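Local structure of putative HTH-type transcriptional regulator PF0864 (Pyrococcus furiosus, 2IA0) at residues L79-V84 against Q151-T156; R95-I100 against D119-L124; I61-I66 against T165-E170. The protein probably binds specific DNA sequences as a transcriptional regulator of the AsnC family. All coordinates share one frame; numbering follows the deposited sequence.

In the fold
Contacts 1 and 2 lie in the C-terminal alpha+beta domain, with centres about 13 Å apart. They reach the same antiparallel sheet. Strand 76-84, used by contact 1, is the neighbour of strand 120-127, used by contact 2. Ile80 N lies 2.9 Å from Ala123 O, which probably makes a hydrogen bond between the two contacts. Contact 3 joins strand 61-68 to the C-terminal helix 164-168. It does not touch the other two. Its nearest atoms are about 4 Å from contact 2 and about 8 Å from contact 1. All three contacts touch the second subunit. A gold ion lies about 5 Å from the side chain of Ile152 in contact 1.

Contact 1: residues L79-V84 against Q151-T156; sequences LIVLEV and QIFPIT
Leu79 and Phe153 form a hydrogen-bonded antiparallel pair, and their side chains cross obliquely on one face of the sheet. Phe153 has CG anti to its carbonyl carbon (chi1 -54°), and the ring turns its CD2 and CE2 atoms to strand 79-84. CD2 of Leu79 lies 3.9 Å from CD2 of Phe153. The branch of Val81 that meets the ring is CG2, which sits beside the backbone N. It reaches the ring at the edge, in its plane, 4.0 Å from CE2 of Phe153. Beyond Pro154, Ile155 turns its CD1 back to 4.2 Å from CB of Leu79. On the other face, Ile80 and Ile152 are a non-hydrogen-bonded pair and meet only loosely through their CG1 atoms.

Leu79 N donates to Phe153 O at 2.7 Å, and Phe153 N returns a bond to Leu79 O at 2.8 Å. Val81 and Gln151 are bonded in the same reciprocal way. A water donates to Val81 O and accepts from Gln151 NE2. Gln151 OE1 is hydrogen-bonded to Gln151 NE2 of the second subunit. This pairing of the first and last strands of the sheet is characteristic of the ferredoxin-like beta-alpha-beta-beta-alpha-beta fold of AsnC-family C-terminal domains.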
ATOM      1  N   LEU A  79       2.816  10.066  -7.484  1.00  7.19           N
ATOM      2  CA  LEU A  79       2.792  10.561  -6.128  1.00  7.63           C
ATOM      3  C   LEU A  79       2.749  12.103  -6.185  1.00  7.67           C
ATOM      4  O   LEU A  79       3.433  12.727  -6.979  1.00  7.09           O
ATOM      5  CB  LEU A  79       4.022  10.053  -5.388  1.00  8.01           C
ATOM      6  CG  LEU A  79       4.416  10.734  -4.085  1.00  8.72           C
ATOM      7  CD1 LEU A  79       3.496  10.221  -2.954  1.00 10.70           C
ATOM      8  CD2 LEU A  79       5.877  10.423  -3.810  1.00  8.91           C
ATOM      9  N   ILE A  80       1.909  12.703  -5.353  1.00  8.90           N
ATOM     10  CA  ILE A  80       1.702  14.159  -5.352  1.00  8.89           C
ATOM     11  C   ILE A  80       2.038  14.716  -3.985  1.00  9.34           C
ATOM     12  O   ILE A  80       1.585  14.194  -2.988  1.00  8.94           O
ATOM     13  CB  ILE A  80       0.236  14.486  -5.688  1.00  8.98           C
ATOM     14  CG1 ILE A  80      -0.157  13.766  -6.987  1.00  6.43           C
ATOM     15  CG2 ILE A  80       0.019  16.019  -5.785  1.00  7.39           C
ATOM     16  CD1 ILE A  80      -1.498  14.100  -7.475  1.00  7.34           C
ATOM     17  N   VAL A  81       2.859  15.757  -3.938  1.00 10.54           N
ATOM     18  CA  VAL A  81       3.160  16.417  -2.665  1.00 10.59           C
ATOM     19  C   VAL A  81       2.766  17.888  -2.695  1.00 11.35           C
ATOM     20  O   VAL A  81       3.304  18.676  -3.464  1.00 11.26           O
ATOM     21  CB  VAL A  81       4.627  16.241  -2.229  1.00 10.93           C
ATOM     22  CG1 VAL A  81       4.823  16.773  -0.776  1.00 10.35           C
ATOM     23  CG2 VAL A  81       5.034  14.762  -2.329  1.00  7.92           C
ATOM     24  N   LEU A  82       1.793  18.223  -1.853  1.00 11.94           N
ATOM     25  CA  LEU A  82       1.244  19.562  -1.730  1.00 12.21           C
ATOM     26  C   LEU A  82       1.755  20.199  -0.446  1.00 12.98           C
ATOM     27  O   LEU A  82       1.754  19.566   0.597  1.00 12.83           O
ATOM     28  CB  LEU A  82      -0.291  19.481  -1.641  1.00 11.79           C
ATOM     29  CG  LEU A  82      -1.052  18.775  -2.754  1.00 11.65           C
ATOM     30  CD1 LEU A  82      -2.532  18.936  -2.518  1.00 12.81           C
ATOM     31  CD2 LEU A  82      -0.663  19.339  -4.104  1.00 13.48           C
ATOM     32  N   GLU A  83       2.154  21.459  -0.512  1.00 14.11           N
ATOM     33  CA  GLU A  83       2.520  22.197   0.692  1.00 15.90           C
ATOM     34  C   GLU A  83       1.628  23.430   0.793  1.00 16.57           C
ATOM     35  O   GLU A  83       1.576  24.242  -0.129  1.00 16.65           O
ATOM     36  CB  GLU A  83       3.999  22.604   0.647  1.00 16.07           C
ATOM     37  CG  GLU A  83       4.479  23.421   1.851  1.00 17.35           C
ATOM     38  CD  GLU A  83       5.901  23.942   1.676  1.00 20.35           C
ATOM     39  OE1 GLU A  83       6.399  23.995   0.528  1.00 22.73           O
ATOM     40  OE2 GLU A  83       6.531  24.317   2.688  1.00 23.12           O
ATOM     41  N   VAL A  84       0.932  23.560   1.912  1.00 17.54           N
ATOM     42  CA  VAL A  84       0.047  24.701   2.146  1.00 19.11           C
ATOM     43  C   VAL A  84       0.852  25.918   2.586  1.00 20.04           C
ATOM     44  O   VAL A  84       1.801  25.792   3.361  1.00 20.09           O
ATOM     45  CB  VAL A  84      -1.096  24.334   3.121  1.00 18.71           C
ATOM     46  CG1 VAL A  84      -1.909  25.538   3.465  1.00 19.58           C
ATOM     47  CG2 VAL A  84      -2.015  23.290   2.455  1.00 19.30           C
ATOM     48  N   GLN A 151       4.421  19.167  -6.073  1.00 17.46           N
ATOM     49  CA  GLN A 151       5.354  18.273  -6.753  1.00 17.94           C
ATOM     50  C   GLN A 151       4.646  17.023  -7.239  1.00 18.00           C
ATOM     51  O   GLN A 151       3.793  16.467  -6.529  1.00 17.74           O
ATOM     52  CB  GLN A 151       6.521  17.894  -5.854  1.00 17.79           C
ATOM     53  CG  GLN A 151       7.250  19.076  -5.262  1.00 18.21           C
ATOM     54  CD  GLN A 151       8.429  18.643  -4.464  1.00 18.43           C
ATOM     55  OE1 GLN A 151       9.457  18.300  -5.017  1.00 18.38           O
ATOM     56  NE2 GLN A 151       8.286  18.636  -3.151  1.00 20.67           N
ATOM     57  N   ILE A 152       4.973  16.620  -8.468  1.00 17.92           N
ATOM     58  CA  ILE A 152       4.415  15.399  -9.046  1.00 18.74           C
ATOM     59  C   ILE A 152       5.523  14.436  -9.449  1.00 18.58           C
ATOM     60  O   ILE A 152       6.400  14.784 -10.257  1.00 17.94           O
ATOM     61  CB  ILE A 152       3.404  15.667 -10.209  1.00 19.08           C
ATOM     62  CG1 ILE A 152       2.185  16.425  -9.669  1.00 19.37           C
ATOM     63  CG2 ILE A 152       2.917  14.347 -10.822  1.00 18.77           C
ATOM     64  CD1 ILE A 152       1.633  17.381 -10.653  1.00 22.53           C
ATOM     65  N   PHE A 153       5.480  13.243  -8.836  1.00 18.03           N
ATOM     66  CA  PHE A 153       6.442  12.185  -9.086  1.00 17.38           C
ATOM     67  C   PHE A 153       5.713  11.007  -9.681  1.00 17.52           C
ATOM     68  O   PHE A 153       5.084  10.247  -8.959  1.00 17.17           O
ATOM     69  CB  PHE A 153       7.150  11.769  -7.796  1.00 17.14           C
ATOM     70  CG  PHE A 153       7.771  12.910  -7.067  1.00 17.80           C
ATOM     71  CD1 PHE A 153       8.963  13.490  -7.533  1.00 18.50           C
ATOM     72  CD2 PHE A 153       7.165  13.433  -5.930  1.00 16.69           C
ATOM     73  CE1 PHE A 153       9.538  14.576  -6.870  1.00 17.98           C
ATOM     74  CE2 PHE A 153       7.727  14.517  -5.261  1.00 16.63           C
ATOM     75  CZ  PHE A 153       8.920  15.096  -5.742  1.00 16.70           C
ATOM     76  N   PRO A 154       5.776  10.864 -11.017  1.00 18.18           N
ATOM     77  CA  PRO A 154       5.280   9.674 -11.741  1.00 18.33           C
ATOM     78  C   PRO A 154       6.014   8.407 -11.272  1.00 19.13           C
ATOM     79  O   PRO A 154       7.229   8.443 -11.086  1.00 19.38           O
ATOM     80  CB  PRO A 154       5.664   9.942 -13.182  1.00 18.06           C
ATOM     81  CG  PRO A 154       6.021  11.416 -13.267  1.00 18.58           C
ATOM     82  CD  PRO A 154       6.384  11.877 -11.901  1.00 17.86           C
ATOM     83  N   ILE A 155       5.291   7.312 -11.056  1.00 19.27           N
ATOM     84  CA  ILE A 155       5.928   6.052 -10.697  1.00 20.51           C
ATOM     85  C   ILE A 155       6.266   5.335 -12.008  1.00 20.62           C
ATOM     86  O   ILE A 155       5.386   4.888 -12.737  1.00 20.96           O
ATOM     87  CB  ILE A 155       5.037   5.146  -9.770  1.00 20.25           C
ATOM     88  CG1 ILE A 155       4.354   5.961  -8.659  1.00 21.66           C
ATOM     89  CG2 ILE A 155       5.861   4.054  -9.119  1.00 20.87           C
ATOM     90  CD1 ILE A 155       5.269   6.785  -7.746  1.00 20.04           C
ATOM     91  N   THR A 156       7.548   5.264 -12.319  1.00 20.62           N
ATOM     92  CA  THR A 156       7.994   4.666 -13.568  1.00 20.99           C
ATOM     93  C   THR A 156       8.030   3.133 -13.424  1.00 20.73           C
ATOM     94  O   THR A 156       7.499   2.397 -14.258  1.00 20.94           O
ATOM     95  CB  THR A 156       9.361   5.255 -13.952  1.00 20.85           C
ATOM     96  OG1 THR A 156       9.184   6.635 -14.335  1.00 22.88           O
ATOM     97  CG2 THR A 156       9.990   4.500 -15.098  1.00 22.58           C
TER
HETATM   98  O   HOH W   1       5.652  20.069  -2.384  1.00 37.71           O

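Contact 2: residues R95-I100 against D119-L124; sequences RYISYI and DKIIAL
Ile97, Ile100 and Ile121 carry this contact, and its core is apolar. Ile97 and Ile121 slide past each other in opposite directions, with CG2 of Ile97 4.1 Å from CG1 of Ile121. Ile100 crosses Ile121 at about a right angle. Its CG2 lies 4.0 Å from CD1 of Ile121. The chi2 of Ile121 is 117°, well off a staggered value, and this places CD1 against Ile100. One residue of the strand thus meets two residues of the helix, one turn apart.

A second kind of packing sets a side chain on the backbone. CD1 of Ile97 rests 3.7 Å from CA of Asp119, where the chain enters the strand. Contact here is with the main chain, since CB of Asp119 points away from the helix.

No polar bond joins the two segments. The salt bridge lies within one of them, between Lys120 NZ and Asp119 OD2 at 3.0 Å. NZ comes from the syn side, 33° out of the carboxylate plane. In the helix, Ile100 N bonds Tyr96 O, and CG1 of Ile100 lies over one face of the Tyr96 ring, offset toward the rim. The Tyr96 hydroxyl has its partner outside both segments, at Pro145 O.

The axes of helix 95-100 and strand 120-124 are 9.5 Å apart and only 17° from parallel. Helix 91-105 follows strand 76-84 in the chain and runs back along the neighbouring strand 120-127. Ile97 also touches Lys115 and Ile121 touches Val113, both on strand 110-116, while Ile100 packs on Ile144. On the second subunit, Lys159 packs on Ile97, and Phe153 packs on Ile122.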
ATOM      1  N   ARG A  95      -7.464  22.583   9.973  1.00 13.12           N
ATOM      2  CA  ARG A  95      -8.803  22.403   9.389  1.00 11.62           C
ATOM      3  C   ARG A  95      -8.841  22.458   7.866  1.00 11.69           C
ATOM      4  O   ARG A  95      -9.694  21.811   7.240  1.00 12.28           O
ATOM      5  CB  ARG A  95      -9.786  23.431   9.950  1.00 11.00           C
ATOM      6  CG  ARG A  95     -10.539  22.988  11.177  1.00  7.96           C
ATOM      7  CD  ARG A  95     -11.395  24.139  11.670  1.00  9.06           C
ATOM      8  NE  ARG A  95     -10.874  24.585  12.940  1.00  9.61           N
ATOM      9  CZ  ARG A  95     -10.805  25.830  13.374  1.00  8.14           C
ATOM     10  NH1 ARG A  95     -11.221  26.850  12.646  1.00  8.60           N
ATOM     11  NH2 ARG A  95     -10.289  26.035  14.573  1.00  9.45           N
ATOM     12  N   TYR A  96      -7.939  23.251   7.296  1.00 11.56           N
ATOM     13  CA  TYR A  96      -7.797  23.424   5.856  1.00 12.42           C
ATOM     14  C   TYR A  96      -7.239  22.170   5.196  1.00 12.37           C
ATOM     15  O   TYR A  96      -7.760  21.714   4.193  1.00 12.62           O
ATOM     16  CB  TYR A  96      -6.908  24.631   5.531  1.00 12.63           C
ATOM     17  CG  TYR A  96      -6.940  24.990   4.063  1.00 14.85           C
ATOM     18  CD1 TYR A  96      -8.141  25.350   3.451  1.00 16.26           C
ATOM     19  CD2 TYR A  96      -5.776  24.962   3.278  1.00 17.14           C
ATOM     20  CE1 TYR A  96      -8.195  25.672   2.108  1.00 17.64           C
ATOM     21  CE2 TYR A  96      -5.820  25.296   1.905  1.00 16.70           C
ATOM     22  CZ  TYR A  96      -7.036  25.644   1.344  1.00 17.28           C
ATOM     23  OH  TYR A  96      -7.131  25.960   0.026  1.00 18.57           O
ATOM     24  N   ILE A  97      -6.196  21.604   5.792  1.00 12.25           N
ATOM     25  CA  ILE A  97      -5.669  20.322   5.376  1.00 12.70           C
ATOM     26  C   ILE A  97      -6.697  19.186   5.446  1.00 12.98           C
ATOM     27  O   ILE A  97      -6.732  18.351   4.524  1.00 11.95           O
ATOM     28  CB  ILE A  97      -4.370  19.980   6.160  1.00 13.32           C
ATOM     29  CG1 ILE A  97      -3.224  20.852   5.652  1.00 14.56           C
ATOM     30  CG2 ILE A  97      -4.009  18.499   6.052  1.00 11.86           C
ATOM     31  CD1 ILE A  97      -2.084  20.923   6.603  1.00 18.18           C
ATOM     32  N   SER A  98      -7.503  19.136   6.531  1.00 13.25           N
ATOM     33  CA  SER A  98      -8.633  18.174   6.632  1.00 13.67           C
ATOM     34  C   SER A  98      -9.590  18.296   5.460  1.00 14.14           C
ATOM     35  O   SER A  98      -9.986  17.294   4.879  1.00 14.66           O
ATOM     36  CB  SER A  98      -9.424  18.327   7.936  1.00 13.93           C
ATOM     37  OG  SER A  98      -8.659  17.918   9.064  1.00 13.31           O
ATOM     38  N   TYR A  99      -9.937  19.533   5.104  1.00 14.94           N
ATOM     39  CA  TYR A  99     -10.796  19.822   3.956  1.00 14.99           C
ATOM     40  C   TYR A  99     -10.211  19.318   2.636  1.00 15.92           C
ATOM     41  O   TYR A  99     -10.905  18.697   1.843  1.00 16.32           O
ATOM     42  CB  TYR A  99     -11.073  21.332   3.889  1.00 14.92           C
ATOM     43  CG  TYR A  99     -11.645  21.831   2.590  1.00 13.83           C
ATOM     44  CD1 TYR A  99     -12.827  21.308   2.080  1.00 14.94           C
ATOM     45  CD2 TYR A  99     -11.018  22.850   1.879  1.00 15.87           C
ATOM     46  CE1 TYR A  99     -13.372  21.772   0.881  1.00 15.66           C
ATOM     47  CE2 TYR A  99     -11.553  23.326   0.667  1.00 16.96           C
ATOM     48  CZ  TYR A  99     -12.734  22.781   0.179  1.00 18.00           C
ATOM     49  OH  TYR A  99     -13.292  23.245  -1.011  1.00 21.43           O
ATOM     50  N   ILE A 100      -8.942  19.612   2.379  1.00 16.84           N
ATOM     51  CA  ILE A 100      -8.302  19.137   1.169  1.00 17.72           C
ATOM     52  C   ILE A 100      -8.136  17.611   1.186  1.00 18.00           C
ATOM     53  O   ILE A 100      -8.367  16.966   0.175  1.00 18.47           O
ATOM     54  CB  ILE A 100      -6.955  19.824   0.931  1.00 18.23           C
ATOM     55  CG1 ILE A 100      -7.137  21.346   0.894  1.00 18.97           C
ATOM     56  CG2 ILE A 100      -6.333  19.326  -0.378  1.00 18.65           C
ATOM     57  CD1 ILE A 100      -5.867  22.064   1.198  1.00 19.89           C
ATOM     58  N   ASP A 119       1.842  20.929   7.445  1.00 14.64           N
ATOM     59  CA  ASP A 119       1.541  21.697   6.225  1.00 14.21           C
ATOM     60  C   ASP A 119       1.459  20.985   4.872  1.00 13.37           C
ATOM     61  O   ASP A 119       1.085  21.631   3.887  1.00 10.94           O
ATOM     62  CB  ASP A 119       2.418  22.975   6.101  1.00 14.72           C
ATOM     63  CG  ASP A 119       3.941  22.726   6.337  1.00 17.13           C
ATOM     64  OD1 ASP A 119       4.637  23.720   6.648  1.00 19.96           O
ATOM     65  OD2 ASP A 119       4.459  21.584   6.230  1.00 17.08           O
ATOM     66  N   LYS A 120       1.772  19.678   4.822  1.00 13.77           N
ATOM     67  CA  LYS A 120       1.786  18.914   3.536  1.00 14.05           C
ATOM     68  C   LYS A 120       0.760  17.783   3.383  1.00 14.35           C
ATOM     69  O   LYS A 120       0.384  17.125   4.347  1.00 14.59           O
ATOM     70  CB  LYS A 120       3.181  18.355   3.246  1.00 13.75           C
ATOM     71  CG  LYS A 120       4.272  19.372   3.379  1.00 14.39           C
ATOM     72  CD  LYS A 120       5.568  18.926   2.737  1.00 17.24           C
ATOM     73  CE  LYS A 120       6.693  19.830   3.220  1.00 17.54           C
ATOM     74  NZ  LYS A 120       6.475  20.042   4.683  1.00 17.58           N
ATOM     75  N   ILE A 121       0.326  17.555   2.147  1.00 14.82           N
ATOM     76  CA  ILE A 121      -0.558  16.429   1.826  1.00 14.66           C
ATOM     77  C   ILE A 121       0.143  15.610   0.781  1.00 14.46           C
ATOM     78  O   ILE A 121       0.654  16.146  -0.191  1.00 14.22           O
ATOM     79  CB  ILE A 121      -1.938  16.845   1.289  1.00 14.67           C
ATOM     80  CG1 ILE A 121      -2.680  17.698   2.303  1.00 14.79           C
ATOM     81  CG2 ILE A 121      -2.813  15.630   0.940  1.00 14.48           C
ATOM     82  CD1 ILE A 121      -2.954  19.093   1.771  1.00 17.14           C
ATOM     83  N   ILE A 122       0.167  14.303   1.027  1.00 14.43           N
ATOM     84  CA  ILE A 122       0.765  13.309   0.164  1.00 14.65           C
ATOM     85  C   ILE A 122      -0.382  12.477  -0.405  1.00 14.06           C
ATOM     86  O   ILE A 122      -1.224  12.006   0.347  1.00 14.17           O
ATOM     87  CB  ILE A 122       1.700  12.437   1.030  1.00 15.43           C
ATOM     88  CG1 ILE A 122       2.861  13.291   1.557  1.00 16.81           C
ATOM     89  CG2 ILE A 122       2.179  11.221   0.284  1.00 14.86           C
ATOM     90  CD1 ILE A 122       3.616  12.634   2.646  1.00 21.63           C
ATOM     91  N   ALA A 123      -0.438  12.337  -1.724  1.00 13.19           N
ATOM     92  CA  ALA A 123      -1.455  11.511  -2.380  1.00 12.39           C
ATOM     93  C   ALA A 123      -0.877  10.572  -3.428  1.00 12.29           C
ATOM     94  O   ALA A 123       0.071  10.911  -4.114  1.00 12.91           O
ATOM     95  CB  ALA A 123      -2.560  12.362  -3.007  1.00 11.52           C
ATOM     96  N   LEU A 124      -1.473   9.394  -3.551  1.00 11.83           N
ATOM     97  CA  LEU A 124      -1.124   8.479  -4.602  1.00 11.93           C
ATOM     98  C   LEU A 124      -2.316   8.364  -5.551  1.00 11.60           C
ATOM     99  O   LEU A 124      -3.429   8.020  -5.154  1.00 10.78           O
ATOM    100  CB  LEU A 124      -0.694   7.133  -4.025  1.00 11.43           C
ATOM    101  CG  LEU A 124       0.141   6.298  -4.991  1.00 15.15           C
ATOM    102  CD1 LEU A 124       1.644   6.711  -4.982  1.00 16.59           C
ATOM    103  CD2 LEU A 124      -0.020   4.810  -4.675  1.00 15.71           C
TER

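Contact 3: residues I61-I66 against T165-E170; sequences IERYTI and TGFLAE
Thr65 OG1 is held by two groups. A water donates to it at 2.9 Å, and it is also hydrogen-bonded to Lys27 O of the second subunit. The same water donates to Phe167 O at 2.8 Å. It therefore links strand 61-66 to the backbone of helix 165-168. Phe167 is close to the C-terminal end of that helix, and Ala169 is the first residue after it to leave helical geometry.

The apolar part of the contact is made by the other branch of Thr65. OG1 is anti to the backbone N (chi1 -172°), which puts CG2 between the backbone N and the carbonyl carbon. From there CG2 meets the Phe167 ring at its edge, near the ring plane. It lies 3.5 Å from CE1 and 3.9 Å from CD1 of Phe167. The two side chains cross at about a right angle. Phe167 has CG anti to its backbone N (chi1 175°), and CE1 and CD1 are the ring atoms nearest Thr65.

Arg63 borders the far end of the ring. Its NH2 is 4.3 Å from CZ of Phe167, in an oblique position. On the second subunit, Arg63 NH2 forms a salt bridge with Asp163 and NH1 bonds Lys27 O, while residues 63-66 pair with an antiparallel strand and Ile67 packs on Phe167.

With one water as the polar link and one small apolar contact, the two segments bind each other sparingly. The direct polar bonds of the Arg63 and Thr65 side chains go to the second subunit. This is consistent with a contact that forms part of the dimer interface.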
ATOM      1  N   ILE A  61      -3.305 -10.546  13.046  1.00 15.15           N
ATOM      2  CA  ILE A  61      -3.916 -10.693  11.728  1.00 14.97           C
ATOM      3  C   ILE A  61      -5.084  -9.728  11.743  1.00 15.40           C
ATOM      4  O   ILE A  61      -6.107  -9.981  12.385  1.00 16.38           O
ATOM      5  CB  ILE A  61      -4.331 -12.162  11.376  1.00 14.85           C
ATOM      6  CG1 ILE A  61      -3.101 -13.087  11.322  1.00 13.45           C
ATOM      7  CG2 ILE A  61      -4.994 -12.219  10.047  1.00 13.82           C
ATOM      8  CD1 ILE A  61      -3.432 -14.562  11.573  1.00 13.85           C
ATOM      9  N   GLU A  62      -4.907  -8.576  11.098  1.00 15.17           N
ATOM     10  CA  GLU A  62      -5.959  -7.568  11.095  1.00 14.50           C
ATOM     11  C   GLU A  62      -7.102  -7.923  10.150  1.00 13.79           C
ATOM     12  O   GLU A  62      -8.276  -7.689  10.482  1.00 14.00           O
ATOM     13  CB  GLU A  62      -5.429  -6.175  10.752  1.00 14.92           C
ATOM     14  CG  GLU A  62      -6.536  -5.123  10.829  1.00 17.48           C
ATOM     15  CD  GLU A  62      -6.187  -3.862  10.094  1.00 21.80           C
ATOM     16  OE1 GLU A  62      -5.392  -3.067  10.667  1.00 21.00           O
ATOM     17  OE2 GLU A  62      -6.715  -3.672   8.945  1.00 24.45           O
ATOM     18  N   ARG A  63      -6.785  -8.501   8.993  1.00 11.72           N
ATOM     19  CA  ARG A  63      -7.804  -8.638   7.955  1.00 10.80           C
ATOM     20  C   ARG A  63      -7.275  -9.514   6.843  1.00 10.09           C
ATOM     21  O   ARG A  63      -6.087  -9.534   6.624  1.00 10.31           O
ATOM     22  CB  ARG A  63      -8.155  -7.245   7.395  1.00 10.78           C
ATOM     23  CG  ARG A  63      -9.349  -7.184   6.450  1.00 10.74           C
ATOM     24  CD  ARG A  63     -10.069  -5.838   6.581  1.00 13.79           C
ATOM     25  NE  ARG A  63      -9.338  -4.793   5.881  1.00 16.85           N
ATOM     26  CZ  ARG A  63      -9.241  -4.744   4.555  1.00 16.95           C
ATOM     27  NH1 ARG A  63      -9.836  -5.674   3.811  1.00 17.21           N
ATOM     28  NH2 ARG A  63      -8.556  -3.777   3.973  1.00 14.07           N
ATOM     29  N   TYR A  64      -8.169 -10.233   6.168  1.00  9.22           N
ATOM     30  CA  TYR A  64      -7.884 -11.014   4.985  1.00  8.51           C
ATOM     31  C   TYR A  64      -8.391 -10.232   3.789  1.00  9.28           C
ATOM     32  O   TYR A  64      -9.516  -9.725   3.807  1.00  9.26           O
ATOM     33  CB  TYR A  64      -8.632 -12.362   5.056  1.00  8.44           C
ATOM     34  CG  TYR A  64      -8.079 -13.329   6.104  1.00  7.28           C
ATOM     35  CD1 TYR A  64      -7.295 -14.417   5.729  1.00  7.37           C
ATOM     36  CD2 TYR A  64      -8.325 -13.126   7.479  1.00  8.06           C
ATOM     37  CE1 TYR A  64      -6.759 -15.322   6.721  1.00  8.01           C
ATOM     38  CE2 TYR A  64      -7.816 -13.995   8.464  1.00  6.96           C
ATOM     39  CZ  TYR A  64      -7.032 -15.072   8.084  1.00  7.35           C
ATOM     40  OH  TYR A  64      -6.547 -15.910   9.059  1.00  6.66           O
ATOM     41  N   THR A  65      -7.581 -10.141   2.732  1.00  9.54           N
ATOM     42  CA  THR A  65      -8.002  -9.408   1.547  1.00  8.89           C
ATOM     43  C   THR A  65      -7.489 -10.052   0.227  1.00  8.81           C
ATOM     44  O   THR A  65      -6.771 -11.066   0.236  1.00  8.66           O
ATOM     45  CB  THR A  65      -7.652  -7.877   1.698  1.00  9.39           C
ATOM     46  OG1 THR A  65      -8.222  -7.119   0.616  1.00  7.75           O
ATOM     47  CG2 THR A  65      -6.164  -7.658   1.749  1.00  9.72           C
ATOM     48  N   ILE A  66      -7.905  -9.496  -0.899  1.00  8.62           N
ATOM     49  CA  ILE A  66      -7.380  -9.911  -2.193  1.00  8.41           C
ATOM     50  C   ILE A  66      -6.609  -8.773  -2.871  1.00  8.53           C
ATOM     51  O   ILE A  66      -6.743  -7.597  -2.522  1.00  7.19           O
ATOM     52  CB  ILE A  66      -8.482 -10.442  -3.147  1.00  8.64           C
ATOM     53  CG1 ILE A  66      -9.537  -9.356  -3.368  1.00  6.37           C
ATOM     54  CG2 ILE A  66      -9.064 -11.789  -2.633  1.00  6.99           C
ATOM     55  CD1 ILE A  66     -10.237  -9.461  -4.696  1.00  4.31           C
ATOM     56  N   THR A 165      -0.480  -1.574  -5.689  1.00 16.00           N
ATOM     57  CA  THR A 165      -1.513  -1.020  -6.568  1.00 16.54           C
ATOM     58  C   THR A 165      -2.682  -1.992  -6.863  1.00 15.90           C
ATOM     59  O   THR A 165      -3.818  -1.556  -7.057  1.00 16.21           O
ATOM     60  CB  THR A 165      -0.910  -0.341  -7.838  1.00 17.02           C
ATOM     61  OG1 THR A 165      -1.953  -0.008  -8.776  1.00 17.97           O
ATOM     62  CG2 THR A 165       0.135  -1.241  -8.480  1.00 18.26           C
ATOM     63  N   GLY A 166      -2.405  -3.294  -6.849  1.00 15.23           N
ATOM     64  CA  GLY A 166      -3.454  -4.304  -6.785  1.00 14.87           C
ATOM     65  C   GLY A 166      -4.192  -4.329  -5.450  1.00 14.35           C
ATOM     66  O   GLY A 166      -5.381  -4.613  -5.389  1.00 15.18           O
ATOM     67  N   PHE A 167      -3.491  -4.057  -4.366  1.00 13.94           N
ATOM     68  CA  PHE A 167      -4.150  -3.921  -3.075  1.00 14.28           C
ATOM     69  C   PHE A 167      -5.090  -2.678  -2.962  1.00 14.25           C
ATOM     70  O   PHE A 167      -6.222  -2.791  -2.485  1.00 14.31           O
ATOM     71  CB  PHE A 167      -3.107  -3.956  -1.942  1.00 13.92           C
ATOM     72  CG  PHE A 167      -3.690  -3.692  -0.588  1.00 15.36           C
ATOM     73  CD1 PHE A 167      -4.561  -4.617   0.004  1.00 16.33           C
ATOM     74  CD2 PHE A 167      -3.405  -2.495   0.085  1.00 14.17           C
ATOM     75  CE1 PHE A 167      -5.138  -4.356   1.261  1.00 15.25           C
ATOM     76  CE2 PHE A 167      -3.961  -2.227   1.325  1.00 11.70           C
ATOM     77  CZ  PHE A 167      -4.836  -3.164   1.919  1.00 14.75           C
ATOM     78  N   LEU A 168      -4.612  -1.507  -3.398  1.00 14.56           N
ATOM     79  CA  LEU A 168      -5.334  -0.243  -3.250  1.00 14.51           C
ATOM     80  C   LEU A 168      -6.349   0.009  -4.370  1.00 14.89           C
ATOM     81  O   LEU A 168      -7.231   0.878  -4.227  1.00 15.53           O
ATOM     82  CB  LEU A 168      -4.338   0.941  -3.186  1.00 14.18           C
ATOM     83  CG  LEU A 168      -3.370   1.018  -2.007  1.00 13.83           C
ATOM     84  CD1 LEU A 168      -2.352   2.153  -2.169  1.00 15.43           C
ATOM     85  CD2 LEU A 168      -4.107   1.141  -0.687  1.00 12.51           C
ATOM     86  N   ALA A 169      -6.207  -0.712  -5.481  1.00 15.36           N
ATOM     87  CA  ALA A 169      -7.096  -0.567  -6.642  1.00 16.80           C
ATOM     88  C   ALA A 169      -8.538  -0.644  -6.197  1.00 17.51           C
ATOM     89  O   ALA A 169      -8.935  -1.570  -5.482  1.00 17.85           O
ATOM     90  CB  ALA A 169      -6.817  -1.662  -7.688  1.00 16.64           C
ATOM     91  N   GLU A 170      -9.323   0.339  -6.596  1.00 18.55           N
ATOM     92  CA  GLU A 170     -10.723   0.325  -6.235  1.00 18.96           C
ATOM     93  C   GLU A 170     -11.550  -0.266  -7.366  1.00 19.01           C
ATOM     94  O   GLU A 170     -11.194  -0.150  -8.536  1.00 19.02           O
ATOM     95  CB  GLU A 170     -11.197   1.719  -5.827  1.00 19.10           C
ATOM     96  CG  GLU A 170     -12.153   1.702  -4.634  1.00 20.33           C
TER
HETATM   97  O   HOH W   2      -7.619  -4.794  -1.069  1.00 32.87           O